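PDB 2JL1: triphenylmethane reductase from Citrobacter sp., which probably uses NADPH to reduce triphenylmethane dyes, a reaction of interest for bioremediation, and belongs to the NmrA-like family of Rossmann-fold proteins. Local coordinates for residues 11-24 with 175-187. Numbering follows the deposited sequence.
With NAP (NADP nicotinamide-adenine-dinucleotide phosphate), chain B.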
# COMPACT_ATOMS: atom_id res chain seq x y z
N GLN A 11 -1.46 -24.55 -3.98
CA GLN A 11 -0.90 -25.13 -5.20
C GLN A 11 0.48 -24.54 -5.45
O GLN A 11 1.45 -25.28 -5.65
CB GLN A 11 -1.86 -24.96 -6.39
CG GLN A 11 -3.26 -25.53 -6.07
CD GLN A 11 -4.24 -25.42 -7.22
OE1 GLN A 11 -4.16 -26.18 -8.18
NE2 GLN A 11 -5.17 -24.46 -7.12
N LEU A 12 0.60 -23.21 -5.39
CA LEU A 12 1.89 -22.58 -5.64
C LEU A 12 2.91 -22.94 -4.58
O LEU A 12 4.04 -23.28 -4.90
CB LEU A 12 1.76 -21.05 -5.74
CG LEU A 12 2.99 -20.25 -6.17
CD1 LEU A 12 3.28 -20.42 -7.68
CD2 LEU A 12 2.79 -18.75 -5.85
N GLY A 13 2.50 -22.84 -3.32
CA GLY A 13 3.35 -23.14 -2.15
C GLY A 13 3.91 -24.56 -2.13
O GLY A 13 5.08 -24.76 -1.82
N GLY A 14 3.06 -25.53 -2.47
CA GLY A 14 3.47 -26.95 -2.54
C GLY A 14 4.51 -27.15 -3.62
O GLY A 14 5.47 -27.88 -3.43
N LEU A 15 4.34 -26.47 -4.76
CA LEU A 15 5.32 -26.55 -5.85
C LEU A 15 6.65 -25.85 -5.49
O LEU A 15 7.72 -26.30 -5.92
CB LEU A 15 4.75 -26.00 -7.16
CG LEU A 15 3.66 -26.78 -7.91
CD1 LEU A 15 2.99 -25.86 -8.98
CD2 LEU A 15 4.22 -28.04 -8.56
N VAL A 16 6.60 -24.77 -4.73
CA VAL A 16 7.82 -24.08 -4.28
C VAL A 16 8.62 -25.03 -3.38
O VAL A 16 9.83 -25.19 -3.55
CB VAL A 16 7.52 -22.73 -3.53
CG1 VAL A 16 8.77 -22.24 -2.76
CG2 VAL A 16 7.12 -21.64 -4.51
N ILE A 17 7.94 -25.67 -2.44
CA ILE A 17 8.56 -26.66 -1.56
C ILE A 17 9.15 -27.83 -2.34
O ILE A 17 10.28 -28.26 -2.06
CB ILE A 17 7.60 -27.06 -0.43
CG1 ILE A 17 7.47 -25.85 0.51
CG2 ILE A 17 8.07 -28.36 0.30
CD1 ILE A 17 6.47 -25.99 1.61
N GLN A 18 8.42 -28.33 -3.34
CA GLN A 18 8.95 -29.42 -4.17
C GLN A 18 10.19 -29.03 -4.95
O GLN A 18 11.14 -29.82 -5.06
CB GLN A 18 7.85 -30.02 -5.05
CG GLN A 18 6.81 -30.80 -4.22
CD GLN A 18 7.44 -31.84 -3.26
OE1 GLN A 18 8.25 -32.67 -3.68
NE2 GLN A 18 7.06 -31.80 -1.98
N HIS A 19 10.22 -27.79 -5.45
CA HIS A 19 11.44 -27.25 -6.07
C HIS A 19 12.58 -26.96 -5.08
O HIS A 19 13.75 -27.21 -5.40
CB HIS A 19 11.10 -25.99 -6.88
CG HIS A 19 10.35 -26.27 -8.14
ND1 HIS A 19 10.93 -26.87 -9.24
CD2 HIS A 19 9.05 -26.06 -8.47
CE1 HIS A 19 10.03 -27.02 -10.19
NE2 HIS A 19 8.88 -26.52 -9.76
N LEU A 20 12.25 -26.45 -3.89
CA LEU A 20 13.26 -26.23 -2.83
C LEU A 20 13.90 -27.55 -2.39
O LEU A 20 15.10 -27.59 -2.09
CB LEU A 20 12.66 -25.51 -1.61
CG LEU A 20 12.36 -24.01 -1.77
CD1 LEU A 20 11.63 -23.44 -0.55
CD2 LEU A 20 13.64 -23.26 -2.05
N LEU A 21 13.11 -28.61 -2.36
CA LEU A 21 13.59 -29.95 -1.97
C LEU A 21 14.63 -30.51 -2.94
O LEU A 21 15.38 -31.42 -2.59
CB LEU A 21 12.42 -30.93 -1.76
CG LEU A 21 11.58 -30.76 -0.48
CD1 LEU A 21 10.26 -31.58 -0.50
CD2 LEU A 21 12.37 -31.10 0.77
N LYS A 22 14.68 -29.98 -4.16
CA LYS A 22 15.74 -30.36 -5.10
C LYS A 22 16.97 -29.48 -4.95
O LYS A 22 17.98 -29.71 -5.62
CB LYS A 22 15.23 -30.31 -6.54
CG LYS A 22 14.13 -31.30 -6.86
CD LYS A 22 13.80 -31.21 -8.33
CE LYS A 22 12.49 -31.90 -8.69
NZ LYS A 22 11.77 -31.03 -9.68
N LYS A 23 16.92 -28.48 -4.07
CA LYS A 23 18.03 -27.53 -3.93
C LYS A 23 18.68 -27.49 -2.54
O LYS A 23 19.88 -27.26 -2.42
CB LYS A 23 17.60 -26.11 -4.34
CG LYS A 23 17.25 -25.95 -5.81
CD LYS A 23 16.53 -24.61 -6.06
CE LYS A 23 16.04 -24.46 -7.52
NZ LYS A 23 17.17 -24.29 -8.49
N VAL A 24 17.88 -27.66 -1.50
CA VAL A 24 18.34 -27.54 -0.12
C VAL A 24 17.83 -28.75 0.67
O VAL A 24 16.84 -29.36 0.28
CB VAL A 24 17.87 -26.19 0.53
CG1 VAL A 24 18.50 -24.97 -0.16
CG2 VAL A 24 16.34 -26.07 0.52
N ARG A 175 2.07 -22.15 -12.82
CA ARG A 175 2.43 -22.13 -11.39
C ARG A 175 3.77 -22.81 -11.19
O ARG A 175 4.56 -22.36 -10.36
CB ARG A 175 1.43 -22.91 -10.57
CG ARG A 175 0.24 -22.16 -10.16
CD ARG A 175 -0.50 -22.95 -9.10
NE ARG A 175 -1.86 -22.43 -9.05
CZ ARG A 175 -2.88 -22.97 -9.70
NH1 ARG A 175 -2.70 -24.08 -10.41
NH2 ARG A 175 -4.08 -22.42 -9.61
N ASN A 176 3.99 -23.90 -11.92
CA ASN A 176 5.23 -24.64 -11.81
C ASN A 176 6.45 -23.77 -12.08
O ASN A 176 7.38 -23.77 -11.28
CB ASN A 176 5.24 -25.87 -12.71
CG ASN A 176 6.51 -26.65 -12.57
OD1 ASN A 176 7.25 -26.82 -13.53
ND2 ASN A 176 6.79 -27.08 -11.36
N GLU A 177 6.44 -23.02 -13.17
CA GLU A 177 7.57 -22.14 -13.50
C GLU A 177 7.69 -20.96 -12.56
O GLU A 177 8.80 -20.55 -12.25
CB GLU A 177 7.49 -21.65 -14.95
CG GLU A 177 7.61 -22.76 -15.97
CD GLU A 177 7.52 -22.28 -17.39
OE1 GLU A 177 6.50 -21.64 -17.77
OE2 GLU A 177 8.45 -22.60 -18.13
N LEU A 178 6.57 -20.42 -12.09
CA LEU A 178 6.62 -19.34 -11.09
C LEU A 178 7.18 -19.86 -9.78
O LEU A 178 7.92 -19.16 -9.09
CB LEU A 178 5.24 -18.76 -10.86
CG LEU A 178 4.71 -18.04 -12.10
CD1 LEU A 178 3.19 -17.77 -11.96
CD2 LEU A 178 5.54 -16.77 -12.36
N ALA A 179 6.86 -21.11 -9.45
CA ALA A 179 7.36 -21.73 -8.22
C ALA A 179 8.85 -21.99 -8.31
O ALA A 179 9.58 -21.85 -7.31
CB ALA A 179 6.63 -23.04 -7.96
N LEU A 180 9.29 -22.40 -9.49
CA LEU A 180 10.71 -22.60 -9.78
C LEU A 180 11.48 -21.29 -9.63
O LEU A 180 12.56 -21.27 -9.04
CB LEU A 180 10.90 -23.20 -11.19
CG LEU A 180 12.33 -23.33 -11.71
CD1 LEU A 180 13.25 -24.10 -10.71
CD2 LEU A 180 12.34 -24.02 -13.08
N ALA A 181 10.91 -20.20 -10.13
CA ALA A 181 11.50 -18.86 -9.99
C ALA A 181 11.62 -18.42 -8.54
O ALA A 181 12.65 -17.86 -8.14
CB ALA A 181 10.66 -17.84 -10.78
N ALA A 182 10.57 -18.65 -7.76
CA ALA A 182 10.61 -18.36 -6.34
C ALA A 182 11.72 -19.18 -5.63
O ALA A 182 12.53 -18.62 -4.86
CB ALA A 182 9.24 -18.62 -5.73
N ALA A 183 11.77 -20.48 -5.92
CA ALA A 183 12.79 -21.37 -5.35
C ALA A 183 14.22 -20.99 -5.77
O ALA A 183 15.16 -21.01 -4.95
CB ALA A 183 12.49 -22.84 -5.70
N THR A 184 14.39 -20.60 -7.03
CA THR A 184 15.71 -20.16 -7.53
C THR A 184 16.18 -18.91 -6.76
O THR A 184 17.28 -18.86 -6.25
CB THR A 184 15.62 -19.86 -9.04
OG1 THR A 184 15.26 -21.07 -9.71
CG2 THR A 184 16.93 -19.35 -9.60
N VAL A 185 15.30 -17.92 -6.68
CA VAL A 185 15.54 -16.68 -5.98
C VAL A 185 15.92 -16.88 -4.50
O VAL A 185 16.86 -16.24 -4.00
CB VAL A 185 14.31 -15.74 -6.15
CG1 VAL A 185 14.28 -14.66 -5.11
CG2 VAL A 185 14.31 -15.13 -7.57
N LEU A 186 15.19 -17.75 -3.81
CA LEU A 186 15.43 -18.08 -2.38
C LEU A 186 16.79 -18.73 -2.07
O LEU A 186 17.28 -18.65 -0.93
CB LEU A 186 14.29 -18.95 -1.83
CG LEU A 186 12.90 -18.29 -1.74
CD1 LEU A 186 11.79 -19.33 -1.55
CD2 LEU A 186 12.84 -17.21 -0.64
N THR A 187 17.39 -19.36 -3.08
CA THR A 187 18.57 -20.22 -2.89
C THR A 187 19.82 -19.74 -3.63
O THR A 187 20.73 -20.53 -3.86
CB THR A 187 18.28 -21.66 -3.37
OG1 THR A 187 17.83 -21.62 -4.74
CG2 THR A 187 17.23 -22.33 -2.50
PA NAP B . -4.27 -21.67 -3.46
O1A NAP B . -5.72 -21.32 -3.47
O2A NAP B . -3.96 -23.05 -3.89
O5B NAP B . -3.62 -21.40 -2.03
C5B NAP B . -3.94 -20.31 -1.21
C4B NAP B . -3.20 -20.59 0.09
O4B NAP B . -3.44 -19.56 1.05
C3B NAP B . -3.72 -21.90 0.68
O3B NAP B . -2.63 -22.70 1.08
C2B NAP B . -4.50 -21.48 1.89
O2B NAP B . -4.34 -22.39 2.93
C1B NAP B . -3.79 -20.19 2.26
N9A NAP B . -4.66 -19.39 3.14
C8A NAP B . -5.95 -19.00 2.94
N7A NAP B . -6.35 -18.29 4.02
C5A NAP B . -5.33 -18.24 4.90
C6A NAP B . -5.20 -17.65 6.16
N6A NAP B . -6.21 -16.98 6.72
N1A NAP B . -4.00 -17.77 6.83
C2A NAP B . -2.96 -18.47 6.28
N3A NAP B . -3.09 -19.04 5.03
C4A NAP B . -4.26 -18.93 4.36
O3 NAP B . -3.52 -20.60 -4.43
PN NAP B . -2.32 -20.81 -5.48
O1N NAP B . -1.26 -21.56 -4.78
O2N NAP B . -2.87 -21.33 -6.76
O5D NAP B . -1.77 -19.27 -5.66
C5D NAP B . -1.14 -18.60 -4.58
C4D NAP B . -1.59 -17.15 -4.38
O4D NAP B . -1.46 -16.45 -5.60
C3D NAP B . -3.07 -17.04 -3.98
O3D NAP B . -3.30 -17.01 -2.60
C2D NAP B . -3.54 -15.76 -4.65
O2D NAP B . -3.38 -14.60 -3.85
C1D NAP B . -2.59 -15.62 -5.82
N1N NAP B . -3.33 -15.97 -7.05
C2N NAP B . -2.74 -15.66 -8.23
C3N NAP B . -3.39 -15.91 -9.40
C7N NAP B . -2.77 -15.56 -10.69
O7N NAP B . -3.46 -15.98 -11.86
N7N NAP B . -1.63 -14.85 -10.65
C4N NAP B . -4.63 -16.58 -9.40
C5N NAP B . -5.17 -16.97 -8.20
C6N NAP B . -4.54 -16.61 -7.01
P2B NAP B . -5.40 -23.57 3.20
O1X NAP B . -4.85 -24.83 2.55
O2X NAP B . -6.77 -23.27 2.62
O3X NAP B . -5.47 -23.71 4.71
O HOH W 1 19.42 -22.02 -7.52
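Ala179 sets its methyl group into a hollow formed by Leu12, Leu15, Val16 and His19, and this small knob lets the axes of helix 11-20 and helix 175-186 approach to 8.2 Å, at a crossing angle of -51°. Ala179 CB lies 3.6 Å from Leu15 CB, while the CG2 branch of Val16 reaches over to Ala179 and Ala182. One turn on, Ala183 repeats the theme between His19 and Leu20. His19 is the knob of the reverse packing, seated among Asn176, Ala179, Leu180 and Ala183. With CG anti to the carbonyl carbon (chi1 -72°), the ring is directed at helix 175-186, where Leu180 CB lies over one face in a CH-pi contact, 4.0 Å from the ring centroid, and Asn176 meets its edge.

At the exposed Lys23 side the packing is looser and more polar, although the methyl of Thr187 still packs on Leu20 and Val24. Lys23 passes across Thr187 with Lys23 CD 3.5 Å from Thr187 OG1; a water accepts a weak bond from Lys23 NZ and donates to Thr187 OG1, which itself bonds to Ala183 O.

The other end meets NADP. Backbone N atoms of Gln11 and Leu12, in the first turn of the Rossmann-fold helix after strand 3-5, donate to the two phosphates, to O2A and O1N respectively. Arg175 NE donates a bent hydrogen bond of 2.7 Å to NADP O2N, and the Gln11 amide lies over one face of the Arg175 guanidinium, the planes 31° apart. An apolar, alanine-lined seam thus joins helix 11-20, whose first backbone N-H groups bind the pyrophosphate, to helix 175-186, whose Arg175 side chain reaches it; the negative charge is probably offset by Arg175 together with the start of helix 11-20.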